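Local coordinates for protein phenolpthiocerol synthesis type-I polyketide synthase ppsA (Mycobacterium bovis, PDB 7AKC) that probably carries out early chain-extension steps in phthiocerol and phenolphthiocerol lipid synthesis, its acyltransferase domain, the part seen here, loading the extender unit, at residues 169-174 with 214-219; 148-153 with 207-212; 243-248 with 261-266; 165-170 with 190-195; 109-114 with 268-273. All blocks are in the same frame, centred on the assembly; numbering follows the deposited sequence.

Interaction 1. Residues 169-174 with 214-219. With NA (sodium ion), chain B.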
# COMPACT_ATOMS: atom_id res chain seq x y z
N GLN A 169 -10.66 8.35 16.46
CA GLN A 169 -9.25 8.06 16.15
C GLN A 169 -9.02 6.83 15.28
O GLN A 169 -7.87 6.55 14.93
CB GLN A 169 -8.43 7.94 17.44
CG GLN A 169 -8.23 9.22 18.18
CD GLN A 169 -7.39 8.91 19.41
OE1 GLN A 169 -7.93 8.47 20.46
NE2 GLN A 169 -6.07 9.11 19.32
N VAL A 170 -10.09 6.11 14.90
CA VAL A 170 -9.96 4.94 14.04
C VAL A 170 -10.56 5.26 12.69
O VAL A 170 -11.71 5.67 12.62
CB VAL A 170 -10.64 3.68 14.62
CG1 VAL A 170 -10.50 2.53 13.62
CG2 VAL A 170 -9.99 3.31 15.97
N THR A 171 -9.80 5.01 11.61
CA THR A 171 -10.31 5.25 10.27
C THR A 171 -10.13 4.04 9.39
O THR A 171 -9.36 3.11 9.71
CB THR A 171 -9.66 6.54 9.70
OG1 THR A 171 -8.23 6.40 9.75
CG2 THR A 171 -10.10 7.80 10.47
N LEU A 172 -10.81 4.04 8.25
CA LEU A 172 -10.67 3.00 7.25
C LEU A 172 -9.28 3.27 6.64
O LEU A 172 -9.00 4.38 6.18
CB LEU A 172 -11.78 3.15 6.22
CG LEU A 172 -11.90 2.02 5.22
CD1 LEU A 172 -13.33 1.93 4.62
CD2 LEU A 172 -10.92 2.17 4.09
N GLY A 173 -8.40 2.31 6.79
CA GLY A 173 -7.02 2.43 6.35
C GLY A 173 -6.76 1.89 4.95
O GLY A 173 -5.97 2.48 4.21
N ILE A 174 -7.31 0.70 4.63
CA ILE A 174 -7.04 0.10 3.29
C ILE A 174 -8.27 -0.57 2.74
O ILE A 174 -8.97 -1.31 3.45
CB ILE A 174 -5.89 -0.96 3.34
CG1 ILE A 174 -4.63 -0.42 4.05
CG2 ILE A 174 -5.53 -1.54 1.92
CD1 ILE A 174 -3.49 -1.53 4.22
N HIS A 214 -2.09 5.73 7.62
CA HIS A 214 -3.49 5.76 7.11
C HIS A 214 -4.50 5.99 8.23
O HIS A 214 -5.57 5.38 8.18
CB HIS A 214 -3.76 4.58 6.19
CG HIS A 214 -2.60 4.29 5.32
ND1 HIS A 214 -2.11 5.22 4.44
CD2 HIS A 214 -1.78 3.23 5.25
CE1 HIS A 214 -1.06 4.74 3.83
NE2 HIS A 214 -0.83 3.53 4.32
N ASN A 215 -4.16 6.87 9.16
CA ASN A 215 -5.07 7.19 10.29
C ASN A 215 -4.69 8.58 10.83
O ASN A 215 -3.61 9.05 10.49
CB ASN A 215 -5.10 6.05 11.31
CG ASN A 215 -3.83 5.94 12.12
OD1 ASN A 215 -3.70 6.58 13.15
ND2 ASN A 215 -2.89 5.13 11.66
N PRO A 216 -5.54 9.23 11.65
CA PRO A 216 -5.26 10.59 12.13
C PRO A 216 -3.94 10.84 12.87
O PRO A 216 -3.55 11.96 12.98
CB PRO A 216 -6.45 10.87 13.07
CG PRO A 216 -7.56 10.06 12.49
CD PRO A 216 -6.86 8.78 12.07
N ALA A 217 -3.29 9.79 13.33
CA ALA A 217 -1.98 9.94 14.01
C ALA A 217 -0.93 10.45 13.02
O ALA A 217 0.08 10.99 13.46
CB ALA A 217 -1.56 8.63 14.60
N MET A 218 -1.17 10.26 11.73
CA MET A 218 -0.23 10.76 10.70
C MET A 218 -0.40 12.27 10.44
O MET A 218 0.50 12.85 9.84
CB MET A 218 -0.42 9.98 9.40
CG MET A 218 -0.23 8.50 9.57
SD MET A 218 1.49 8.06 9.90
CE MET A 218 1.40 7.58 11.62
N ASP A 219 -1.51 12.87 10.87
CA ASP A 219 -1.75 14.31 10.57
C ASP A 219 -0.58 15.14 11.09
O ASP A 219 -0.10 16.00 10.36
CB ASP A 219 -3.00 14.82 11.27
CG ASP A 219 -4.30 14.24 10.77
OD1 ASP A 219 -4.30 13.69 9.67
OD2 ASP A 219 -5.30 14.37 11.48
NA NA B . -13.67 6.71 12.94
O HOH W 1 -5.41 7.60 15.06
O HOH W 2 -7.69 6.62 6.87
O HOH W 3 -14.22 6.94 10.67
O HOH W 4 -15.14 8.55 13.21
O HOH W 5 -12.78 8.95 12.41
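His214 and Pro216 lie against Gly173 and Thr171 where the loop 214-219, between strand 204-207 and helix 222-228, passes the edge strand 171-177 of the smaller, antiparallel sheet. The strand has a classic beta bulge, with Gly173 and Ile174 both facing Val182. His214 turns its CB toward the strand, 3.6 Å from Gly173 O, while the imidazole is held from both nitrogens, NE2 by Ser112 OG and ND1 by the carbonyl of Asn266. Its own carbonyl faces the strand through a bridging water, which donates to His214 O (2.8 Å) and to Leu172 O (2.7 Å) and accepts from Thr171 OG1. This single water thus joins the two backbones and accepts the hydrogen bond of the threonine hydroxyl. At Asn215 the hydroxyl meets carbon: Thr171 OG1, set between its backbone N and carbonyl carbon (chi1 56°), lies 3.3 Å from Asn215 CA. The Asn215 amide turns back on its own loop, ND2 bonding the carbonyls of Ala212 and Pro213 and OD1 accepting from Ala217 N in an Asx turn, the donor standing well above the carbonyl plane. A second water donates to both Asn215 OD1 and Gln169 O, bridging the segments again. Pro216, opening a 3-10 turn, meets Thr171 tip to tip, its CD 3.7 Å from Thr171 CG2. Just before the strand, the carbonyl of Val170 serves a sodium ion that Phe167 and Ile164 also bind, with Val170 O 2.2 Å from the metal.

Interaction 2. Residues 148-153 with 207-212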
# COMPACT_ATOMS: atom_id res chain seq x y z
N GLY A 148 0.03 2.52 17.34
CA GLY A 148 -1.11 2.23 16.47
C GLY A 148 -1.08 0.83 15.94
O GLY A 148 -0.04 0.16 15.92
N GLY A 149 -2.24 0.34 15.58
CA GLY A 149 -2.37 -0.99 15.03
C GLY A 149 -3.37 -0.98 13.89
O GLY A 149 -3.93 0.06 13.54
N MET A 150 -3.44 -2.11 13.20
CA MET A 150 -4.39 -2.27 12.11
C MET A 150 -5.16 -3.57 12.29
O MET A 150 -4.68 -4.47 12.97
CB MET A 150 -3.67 -2.25 10.76
CG MET A 150 -3.01 -0.90 10.51
SD MET A 150 -2.06 -0.79 8.98
CE MET A 150 -3.09 0.22 8.03
N ALA A 151 -6.34 -3.68 11.67
CA ALA A 151 -7.09 -4.94 11.74
C ALA A 151 -7.71 -5.19 10.38
O ALA A 151 -8.27 -4.27 9.79
CB ALA A 151 -8.17 -4.89 12.81
N LEU A 152 -7.63 -6.43 9.93
CA LEU A 152 -8.24 -6.88 8.69
C LEU A 152 -9.62 -7.37 9.07
O LEU A 152 -9.75 -8.33 9.87
CB LEU A 152 -7.42 -8.04 8.11
CG LEU A 152 -8.03 -8.68 6.84
CD1 LEU A 152 -8.21 -7.64 5.70
CD2 LEU A 152 -7.20 -9.91 6.39
N LEU A 153 -10.66 -6.73 8.54
CA LEU A 153 -12.03 -7.10 8.86
C LEU A 153 -12.70 -7.75 7.65
O LEU A 153 -12.55 -7.26 6.51
CB LEU A 153 -12.83 -5.83 9.22
CG LEU A 153 -12.18 -4.89 10.24
CD1 LEU A 153 -13.08 -3.72 10.53
CD2 LEU A 153 -11.79 -5.62 11.53
N VAL A 207 -3.33 -6.93 12.25
CA VAL A 207 -2.29 -6.83 11.25
C VAL A 207 -1.14 -6.13 11.98
O VAL A 207 -1.25 -4.94 12.24
CB VAL A 207 -2.74 -6.04 10.00
CG1 VAL A 207 -1.57 -5.80 9.06
CG2 VAL A 207 -3.87 -6.78 9.27
N ASN A 208 -0.12 -6.88 12.41
CA ASN A 208 0.99 -6.28 13.16
C ASN A 208 1.90 -5.45 12.26
O ASN A 208 2.25 -5.91 11.17
CB ASN A 208 1.76 -7.34 13.97
CG ASN A 208 0.89 -8.01 15.01
OD1 ASN A 208 0.06 -7.37 15.68
ND2 ASN A 208 1.05 -9.31 15.16
N ILE A 209 2.23 -4.21 12.68
CA ILE A 209 3.02 -3.24 11.90
C ILE A 209 3.83 -2.33 12.84
O ILE A 209 3.38 -2.01 13.92
CB ILE A 209 2.05 -2.40 11.00
CG1 ILE A 209 2.81 -1.56 9.97
CG2 ILE A 209 1.07 -1.54 11.84
CD1 ILE A 209 1.96 -1.22 8.65
N GLU A 210 5.04 -1.91 12.43
CA GLU A 210 5.91 -1.08 13.27
C GLU A 210 5.22 0.20 13.69
O GLU A 210 5.26 0.56 14.87
CB GLU A 210 7.26 -0.75 12.58
CG GLU A 210 8.21 -1.93 12.42
CD GLU A 210 7.79 -3.12 11.59
OE1 GLU A 210 6.93 -2.97 10.68
OE2 GLU A 210 8.34 -4.22 11.82
N VAL A 211 4.62 0.88 12.70
CA VAL A 211 3.87 2.14 12.92
C VAL A 211 2.67 2.09 11.97
O VAL A 211 2.86 1.80 10.80
CB VAL A 211 4.69 3.41 12.64
CG1 VAL A 211 3.85 4.67 12.74
CG2 VAL A 211 5.91 3.53 13.53
N ALA A 212 1.48 2.36 12.49
CA ALA A 212 0.27 2.30 11.66
C ALA A 212 0.07 3.61 10.92
O ALA A 212 -0.13 4.63 11.55
CB ALA A 212 -0.92 1.95 12.49
O HOH W 6 1.90 3.49 15.47
O HOH W 7 2.68 0.10 15.95
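Met150 and Val207 face each other where strand 148-153, an inner strand of a ferredoxin-like antiparallel sheet, meets the end of edge strand 204-207 and the loop beyond it. A nearly straight bond, Val207 N to Met150 O (2.9 Å, 170°), joins the two backbones. From there the loop swings away and returns at Ala212, and the methionine chain fills the bay between these two points. Its CB lies against Val207 CB, its CG is 4.1 Å from Ala212 CB, and its SD touches Ile209 CD1 at the same distance, so three apolar groups line one methionine side chain. The second hollow belongs to the glycines. Where Gly148 and Gly149 have no side chains, the Ala212 methyl settles onto bare backbone, its CB 3.6 Å from Gly148 C and 3.7 Å from Gly149 O. Farther down the strand, Val207 CG2, anti to its carbonyl carbon, presses 3.9 Å from Leu152 CB. At the opposite end a water accepts from the amides of Gly148 and Ala212 and so bridges the two chains. Buried under all this is the amide of Met150, whose N has no polar partner anywhere in the model.

Interaction 3. Residues 243-248 with 261-266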
# COMPACT_ATOMS: atom_id res chain seq x y z
N SER A 243 -1.93 5.42 -8.83
CA SER A 243 -1.72 5.70 -7.40
C SER A 243 -2.87 5.13 -6.59
O SER A 243 -4.01 5.12 -7.03
CB SER A 243 -1.69 7.21 -7.19
OG SER A 243 -1.50 7.55 -5.82
N THR A 244 -2.58 4.69 -5.37
CA THR A 244 -3.59 4.25 -4.43
C THR A 244 -3.87 5.37 -3.39
O THR A 244 -4.64 5.16 -2.43
CB THR A 244 -3.12 2.97 -3.72
OG1 THR A 244 -1.85 3.18 -3.05
CG2 THR A 244 -3.05 1.75 -4.70
N THR A 245 -3.29 6.55 -3.57
CA THR A 245 -3.44 7.65 -2.64
C THR A 245 -4.79 8.35 -2.64
O THR A 245 -5.29 8.74 -1.55
CB THR A 245 -2.31 8.65 -2.88
OG1 THR A 245 -1.06 8.00 -2.57
CG2 THR A 245 -2.46 9.93 -2.04
N TYR A 246 -5.35 8.53 -3.84
CA TYR A 246 -6.59 9.33 -4.00
C TYR A 246 -7.80 8.48 -4.40
O TYR A 246 -7.66 7.52 -5.15
CB TYR A 246 -6.36 10.42 -5.05
CG TYR A 246 -5.10 11.22 -4.85
CD1 TYR A 246 -5.08 12.30 -3.99
CD2 TYR A 246 -3.93 10.90 -5.53
CE1 TYR A 246 -3.94 13.05 -3.79
CE2 TYR A 246 -2.78 11.64 -5.34
CZ TYR A 246 -2.78 12.71 -4.47
OH TYR A 246 -1.65 13.45 -4.28
N ALA A 247 -8.96 8.89 -3.91
CA ALA A 247 -10.21 8.22 -4.29
C ALA A 247 -10.47 8.43 -5.79
O ALA A 247 -11.06 7.58 -6.42
CB ALA A 247 -11.39 8.76 -3.49
N ASP A 248 -10.06 9.59 -6.31
CA ASP A 248 -10.23 9.89 -7.76
C ASP A 248 -8.97 9.41 -8.46
O ASP A 248 -7.93 10.02 -8.25
CB ASP A 248 -10.54 11.37 -8.00
CG ASP A 248 -10.72 11.76 -9.46
OD1 ASP A 248 -10.81 10.87 -10.31
OD2 ASP A 248 -10.79 12.97 -9.72
N ALA A 261 3.21 13.27 1.87
CA ALA A 261 2.52 13.65 3.12
C ALA A 261 1.05 13.20 3.06
O ALA A 261 0.51 12.71 4.06
CB ALA A 261 2.59 15.16 3.31
N THR A 262 0.42 13.32 1.88
CA THR A 262 -0.97 12.92 1.72
C THR A 262 -1.13 11.41 1.74
O THR A 262 -2.05 10.88 2.36
CB THR A 262 -1.53 13.54 0.44
OG1 THR A 262 -1.59 14.96 0.60
CG2 THR A 262 -2.91 12.99 0.06
N ASN A 263 -0.22 10.72 1.03
CA ASN A 263 -0.23 9.26 0.89
C ASN A 263 -0.15 8.53 2.24
O ASN A 263 -0.84 7.52 2.44
CB ASN A 263 0.90 8.81 -0.06
CG ASN A 263 1.20 7.34 0.02
OD1 ASN A 263 2.05 6.92 0.82
ND2 ASN A 263 0.44 6.54 -0.72
N MET A 264 0.65 9.06 3.15
CA MET A 264 0.83 8.42 4.48
C MET A 264 -0.44 8.54 5.35
O MET A 264 -0.60 7.71 6.22
CB MET A 264 2.04 9.01 5.21
CG MET A 264 1.81 10.38 5.79
SD MET A 264 3.33 11.11 6.41
CE MET A 264 3.98 9.75 7.37
N ARG A 265 -1.29 9.53 5.10
CA ARG A 265 -2.51 9.76 5.93
C ARG A 265 -3.74 9.17 5.25
O ARG A 265 -4.55 8.55 5.94
CB ARG A 265 -2.72 11.26 6.13
CG ARG A 265 -4.06 11.66 6.73
CD ARG A 265 -4.29 11.01 8.07
NE ARG A 265 -5.60 11.34 8.59
CZ ARG A 265 -6.70 10.62 8.40
NH1 ARG A 265 -6.65 9.50 7.70
NH2 ARG A 265 -7.84 11.02 8.92
N ASN A 266 -3.88 9.37 3.94
CA ASN A 266 -5.09 8.93 3.26
C ASN A 266 -5.27 7.43 3.33
O ASN A 266 -4.28 6.69 3.39
CB ASN A 266 -5.03 9.31 1.78
CG ASN A 266 -5.47 10.72 1.48
OD1 ASN A 266 -5.66 11.55 2.37
ND2 ASN A 266 -5.57 11.03 0.19
O HOH W 8 -1.32 4.12 -0.54
O HOH W 9 -1.76 15.88 -2.68
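Thr245 is the hub of this contact, meeting Thr262 with its methyl, Asn263 with its hydroxyl and Asn266, just past helix 257-265, with its backbone carbonyl. On the tight, buried side the bonds are short and straight. Asn263 ND2 donates to Thr245 OG1 over 2.8 Å with an N-H...O angle of 163°, and Asn266 ND2 donates to Thr245 O over 2.9 Å. Both acceptors lie close to the planes of the amides that reach them, and the two asparagines together grip side chain and backbone of one residue. Thr245 OG1 has a further partner in Glu115 OE1, which also bonds Ser243 OG; that serine hydroxyl in turn accepts from Thr245 N in an ST turn. With CG2 anti to the backbone N, the Thr245 methyl is wedged between Thr262 CG2, 3.7 Å away, and the Tyr246 ring, whose face it covers near the centre. Also on this side, a water donates to Thr244 OG1 and takes a weak bond from Asn263 ND2.

Toward the more open side the fit relaxes. Tyr246 CE1 is 4.0 Å from Thr262 CG2, and beyond it a water lies 2.9 Å from Tyr246 OH but bonds Thr262 OG1 only weakly, each hydroxyl having its main partner in the helix, His259 ND1 for Tyr246 and the carbonyl of Glu258 for Thr262. Thr244 OG1 also bonds Gly110 O at the end of strand 107-110, while Met264, on the far side of the helix, packs on helices 127-141 and 222-228.

Interaction 4. Residues 165-170 with 190-195; sequences ADFPQV and IDELIT. With NA (sodium ion), chain B.
In the ferredoxin-like subdomain, the sodium-binding turn between helix 157-164 and strand 171-177 sets Phe167 and Val170 against helix 187-199, and Leu193 fills the space between them. Residues 167 to 170 form a type I turn closed by Val170 N to Phe167 O. The same Phe167 carbonyl binds the metal at 2.4 Å, so it is held by two partners; Val170 O, Ile164 O and three waters complete six ligands. Two of those waters donate back to the loop, one to Ala165 O and the other to Pro168 O.

The side chains of Phe167 and Val170 turn to the helix. Leu193 puts CD2 over one face of the Phe167 ring in a CH-pi contact, 4.0 Å from the ring centroid and 19° off the normal, somewhat toward the rim. Its other branch meets Val170 tip to tip, CD1 sitting 3.7 Å from Val170 CG1 and almost as near CG2. Val170 CG1, anti to the backbone N (chi1 178°), also reaches Ile190 CD1 at 4.0 Å, and Ile183 of strand 180-184 backs this cluster. Glu192, with its chain extended, brings OE1 to the ring edge, 4.0 Å from Phe167 CZ, its carboxylate plane 79° from the ring; its OE2 makes a salt bridge with Arg196.

Chemistry therefore divides the turn: its carbonyls face sodium and water, whereas Phe167 and Val170 face the mainly apolar side chains of Ile190 and Leu193. The carboxylate near the slightly positive ring edge may be mildly favourable.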
# COMPACT_ATOMS: atom_id res chain seq x y z
N ALA A 165 -17.60 4.71 12.85
CA ALA A 165 -18.06 6.09 12.79
C ALA A 165 -18.00 6.79 14.16
O ALA A 165 -17.79 8.00 14.21
CB ALA A 165 -19.49 6.15 12.22
N ASP A 166 -18.18 6.02 15.25
CA ASP A 166 -18.11 6.63 16.58
C ASP A 166 -16.72 6.52 17.22
O ASP A 166 -16.61 6.81 18.41
CB ASP A 166 -19.21 6.12 17.51
CG ASP A 166 -19.39 4.61 17.54
OD1 ASP A 166 -18.67 3.90 16.78
OD2 ASP A 166 -20.26 4.13 18.34
N PHE A 167 -15.68 6.15 16.48
CA PHE A 167 -14.31 6.07 17.02
C PHE A 167 -13.54 7.13 16.29
O PHE A 167 -13.02 6.84 15.21
CB PHE A 167 -13.69 4.68 16.76
CG PHE A 167 -14.03 3.63 17.77
CD1 PHE A 167 -15.33 3.12 17.86
CD2 PHE A 167 -13.07 3.12 18.62
CE1 PHE A 167 -15.65 2.14 18.81
CE2 PHE A 167 -13.39 2.15 19.58
CZ PHE A 167 -14.68 1.65 19.65
N PRO A 168 -13.46 8.37 16.84
CA PRO A 168 -12.79 9.47 16.08
C PRO A 168 -11.36 9.19 15.67
O PRO A 168 -10.90 9.74 14.67
CB PRO A 168 -12.82 10.67 17.05
CG PRO A 168 -13.31 10.10 18.38
CD PRO A 168 -14.07 8.86 18.09
N GLN A 169 -10.66 8.35 16.46
CA GLN A 169 -9.25 8.06 16.15
C GLN A 169 -9.02 6.83 15.28
O GLN A 169 -7.87 6.55 14.93
CB GLN A 169 -8.43 7.94 17.44
CG GLN A 169 -8.23 9.22 18.18
CD GLN A 169 -7.39 8.91 19.41
OE1 GLN A 169 -7.93 8.47 20.46
NE2 GLN A 169 -6.07 9.11 19.32
N VAL A 170 -10.09 6.11 14.90
CA VAL A 170 -9.96 4.94 14.04
C VAL A 170 -10.56 5.26 12.69
O VAL A 170 -11.71 5.67 12.62
CB VAL A 170 -10.64 3.68 14.62
CG1 VAL A 170 -10.50 2.53 13.62
CG2 VAL A 170 -9.99 3.31 15.97
N ILE A 190 -8.19 -0.62 18.25
CA ILE A 190 -8.22 -1.70 17.25
C ILE A 190 -8.60 -3.03 17.93
O ILE A 190 -9.50 -3.72 17.45
CB ILE A 190 -6.87 -1.80 16.53
CG1 ILE A 190 -6.63 -0.53 15.63
CG2 ILE A 190 -6.76 -3.12 15.72
CD1 ILE A 190 -7.71 -0.21 14.55
N ASP A 191 -8.06 -3.29 19.14
CA ASP A 191 -8.39 -4.48 19.87
C ASP A 191 -9.88 -4.48 20.24
O ASP A 191 -10.54 -5.52 20.11
CB ASP A 191 -7.49 -4.60 21.10
CG ASP A 191 -6.10 -5.11 20.76
OD1 ASP A 191 -5.90 -5.59 19.59
OD2 ASP A 191 -5.19 -5.00 21.61
N GLU A 192 -10.41 -3.33 20.69
CA GLU A 192 -11.83 -3.27 21.09
C GLU A 192 -12.71 -3.54 19.87
O GLU A 192 -13.74 -4.22 19.98
CB GLU A 192 -12.20 -1.93 21.74
CG GLU A 192 -13.69 -1.91 22.09
CD GLU A 192 -14.31 -0.75 22.83
OE1 GLU A 192 -13.58 0.19 23.21
OE2 GLU A 192 -15.55 -0.81 23.08
N LEU A 193 -12.31 -3.01 18.71
CA LEU A 193 -13.10 -3.18 17.48
C LEU A 193 -13.07 -4.63 16.99
O LEU A 193 -14.07 -5.13 16.49
CB LEU A 193 -12.65 -2.19 16.40
CG LEU A 193 -13.11 -0.80 16.74
CD1 LEU A 193 -12.28 0.24 15.97
CD2 LEU A 193 -14.60 -0.69 16.44
N ILE A 194 -11.92 -5.31 17.13
CA ILE A 194 -11.81 -6.74 16.77
C ILE A 194 -12.80 -7.57 17.60
O ILE A 194 -13.49 -8.44 17.06
CB ILE A 194 -10.33 -7.19 16.98
CG1 ILE A 194 -9.45 -6.57 15.87
CG2 ILE A 194 -10.18 -8.68 17.05
CD1 ILE A 194 -8.01 -6.81 16.10
N THR A 195 -12.90 -7.26 18.90
CA THR A 195 -13.83 -7.91 19.81
C THR A 195 -15.28 -7.64 19.37
O THR A 195 -16.10 -8.57 19.36
CB THR A 195 -13.62 -7.40 21.24
OG1 THR A 195 -12.30 -7.76 21.65
CG2 THR A 195 -14.66 -8.04 22.26
NA NA B . -13.67 6.71 12.94
O HOH W 4 -15.14 8.55 13.21
O HOH W 5 -12.78 8.95 12.41
O HOH W 3 -14.22 6.94 10.67

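Interaction 5. Residues 109-114 with 268-273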
# COMPACT_ATOMS: atom_id res chain seq x y z
N ILE A 109 1.58 -0.58 -9.44
CA ILE A 109 0.65 -0.17 -8.40
C ILE A 109 1.37 -0.37 -7.09
O ILE A 109 1.88 -1.45 -6.82
CB ILE A 109 -0.67 -0.96 -8.45
CG1 ILE A 109 -1.43 -0.67 -9.78
CG2 ILE A 109 -1.53 -0.62 -7.25
CD1 ILE A 109 -2.70 -1.50 -10.01
N GLY A 110 1.44 0.67 -6.30
CA GLY A 110 2.06 0.61 -4.98
C GLY A 110 0.97 0.70 -3.94
O GLY A 110 0.12 1.58 -4.00
N HIS A 111 1.00 -0.20 -2.96
CA HIS A 111 0.07 -0.34 -1.84
C HIS A 111 0.73 0.30 -0.61
O HIS A 111 1.85 -0.08 -0.23
CB HIS A 111 -0.17 -1.83 -1.63
CG HIS A 111 -0.90 -2.22 -0.39
ND1 HIS A 111 -0.24 -2.33 0.83
CD2 HIS A 111 -2.17 -2.66 -0.24
CE1 HIS A 111 -1.15 -2.78 1.69
NE2 HIS A 111 -2.33 -2.97 1.10
N SER A 112 0.04 1.28 0.01
CA SER A 112 0.52 1.94 1.21
C SER A 112 1.97 2.49 1.02
O SER A 112 2.26 3.11 -0.00
CB SER A 112 0.35 1.00 2.42
OG SER A 112 0.83 1.56 3.63
N MET A 113 2.89 2.20 1.93
CA MET A 113 4.28 2.62 1.83
C MET A 113 4.99 2.12 0.55
O MET A 113 6.00 2.68 0.15
CB MET A 113 5.04 2.22 3.10
CG MET A 113 4.32 2.59 4.40
SD MET A 113 4.38 4.35 4.78
CE MET A 113 2.72 4.91 4.14
N GLY A 114 4.41 1.13 -0.12
CA GLY A 114 4.92 0.56 -1.37
C GLY A 114 4.83 1.49 -2.57
O GLY A 114 5.45 1.21 -3.60
N VAL A 268 -5.72 3.73 1.70
CA VAL A 268 -5.02 3.11 0.55
C VAL A 268 -6.11 2.55 -0.38
O VAL A 268 -6.82 1.59 0.01
CB VAL A 268 -4.13 1.96 1.04
CG1 VAL A 268 -3.49 1.25 -0.16
CG2 VAL A 268 -3.08 2.46 2.05
N HIS A 269 -6.27 3.15 -1.56
CA HIS A 269 -7.33 2.79 -2.51
C HIS A 269 -6.89 1.63 -3.39
O HIS A 269 -6.76 1.76 -4.60
CB HIS A 269 -7.77 4.06 -3.33
CG HIS A 269 -8.28 5.17 -2.45
ND1 HIS A 269 -7.42 6.07 -1.83
CD2 HIS A 269 -9.54 5.39 -2.00
CE1 HIS A 269 -8.20 6.85 -1.07
NE2 HIS A 269 -9.49 6.50 -1.17
N PHE A 270 -6.53 0.51 -2.75
CA PHE A 270 -5.94 -0.64 -3.44
C PHE A 270 -6.92 -1.34 -4.33
O PHE A 270 -6.66 -1.53 -5.53
CB PHE A 270 -5.35 -1.61 -2.40
CG PHE A 270 -4.60 -2.75 -3.04
CD1 PHE A 270 -3.43 -2.52 -3.76
CD2 PHE A 270 -5.05 -4.05 -2.92
CE1 PHE A 270 -2.74 -3.57 -4.35
CE2 PHE A 270 -4.40 -5.10 -3.57
CZ PHE A 270 -3.23 -4.86 -4.27
N GLN A 271 -8.12 -1.72 -3.77
CA GLN A 271 -9.13 -2.34 -4.62
C GLN A 271 -9.45 -1.49 -5.90
O GLN A 271 -9.54 -2.00 -7.01
CB GLN A 271 -10.40 -2.48 -3.78
CG GLN A 271 -11.58 -2.96 -4.61
CD GLN A 271 -12.86 -2.95 -3.82
OE1 GLN A 271 -12.87 -3.14 -2.61
NE2 GLN A 271 -13.97 -2.72 -4.52
N GLN A 272 -9.59 -0.19 -5.71
CA GLN A 272 -9.94 0.72 -6.80
C GLN A 272 -8.85 0.76 -7.84
O GLN A 272 -9.17 0.77 -9.03
CB GLN A 272 -10.20 2.15 -6.25
CG GLN A 272 -11.38 2.28 -5.25
CD GLN A 272 -11.00 1.99 -3.80
OE1 GLN A 272 -9.94 1.47 -3.48
NE2 GLN A 272 -11.88 2.38 -2.90
N ALA A 273 -7.55 0.78 -7.43
CA ALA A 273 -6.46 0.78 -8.41
C ALA A 273 -6.40 -0.55 -9.17
O ALA A 273 -6.27 -0.56 -10.39
CB ALA A 273 -5.12 1.07 -7.71
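His111 and Phe270 form the aromatic part of this contact, a T-shaped pair in which the imidazole turns its edge to the phenyl face. The ring planes are 84° apart with centroids separated by 5.1 Å. The touching atom is His111 CD2, 3.7 Å from Phe270 CG and displaced from the ring centre toward the CG and CD1 rim. CG of His111 is anti to the backbone N, directing the side chain toward Phe270; the two side chains cross at about a right angle.

Aliphatic contacts adjoin this pair. Val268 divides its methyl groups: CG1 lies over a face of the His111 imidazole and 3.5 Å from Ser112 N, while CG2 rests 3.7 Å from Ser112 CB. At the strand end, Ile109 CG2 packs 4.0 Å from Ala273 CB, and its CD1 approaches the backbone carbonyl, 3.7 Å from Ala273 O on the first turn of helix 270-278.

Hydrogen bonds run within each segment and to neighbouring parts of the chain. Gly114 N bonds His111 O over 2.8 Å, closing the turn. Val268 pairs through its backbone with Gly173 and Tyr175, tying this loop to strand 171-177.

The chain around Ser112 adopts an unusual conformation, phi 53° and psi -129°, between the end of a strand and the start of a helix. With the sequence Gly-His-Ser-Met-Gly and a bond from Ser112 OG to His214, this fits the nucleophile elbow of polyketide synthase acyltransferases, consistent with Ser112 being the nucleophile.

Overall arrangement
From the N terminus, interaction 5 opens first, at the end of strand 107-110, and closes last, at helix 270-278, so its loop encloses the other four. Within it, strand 148-153 starts interaction 2, whose loop contains all of interaction 4; interaction 1 starts from the same turn as interaction 4 but ends beyond 207-212, crossing interaction 2. These three tie the antiparallel subdomain together and, through interaction 1, to the loop bearing His214. Interaction 3 follows in series, a short closure beside the parallel sheet. Interactions 1, 3 and 5 meet around His214, which bonds Ser112 of interaction 5 and Asn266 of interaction 3, whereas interaction 4, centred about 23 Å from interaction 5, lies at the periphery.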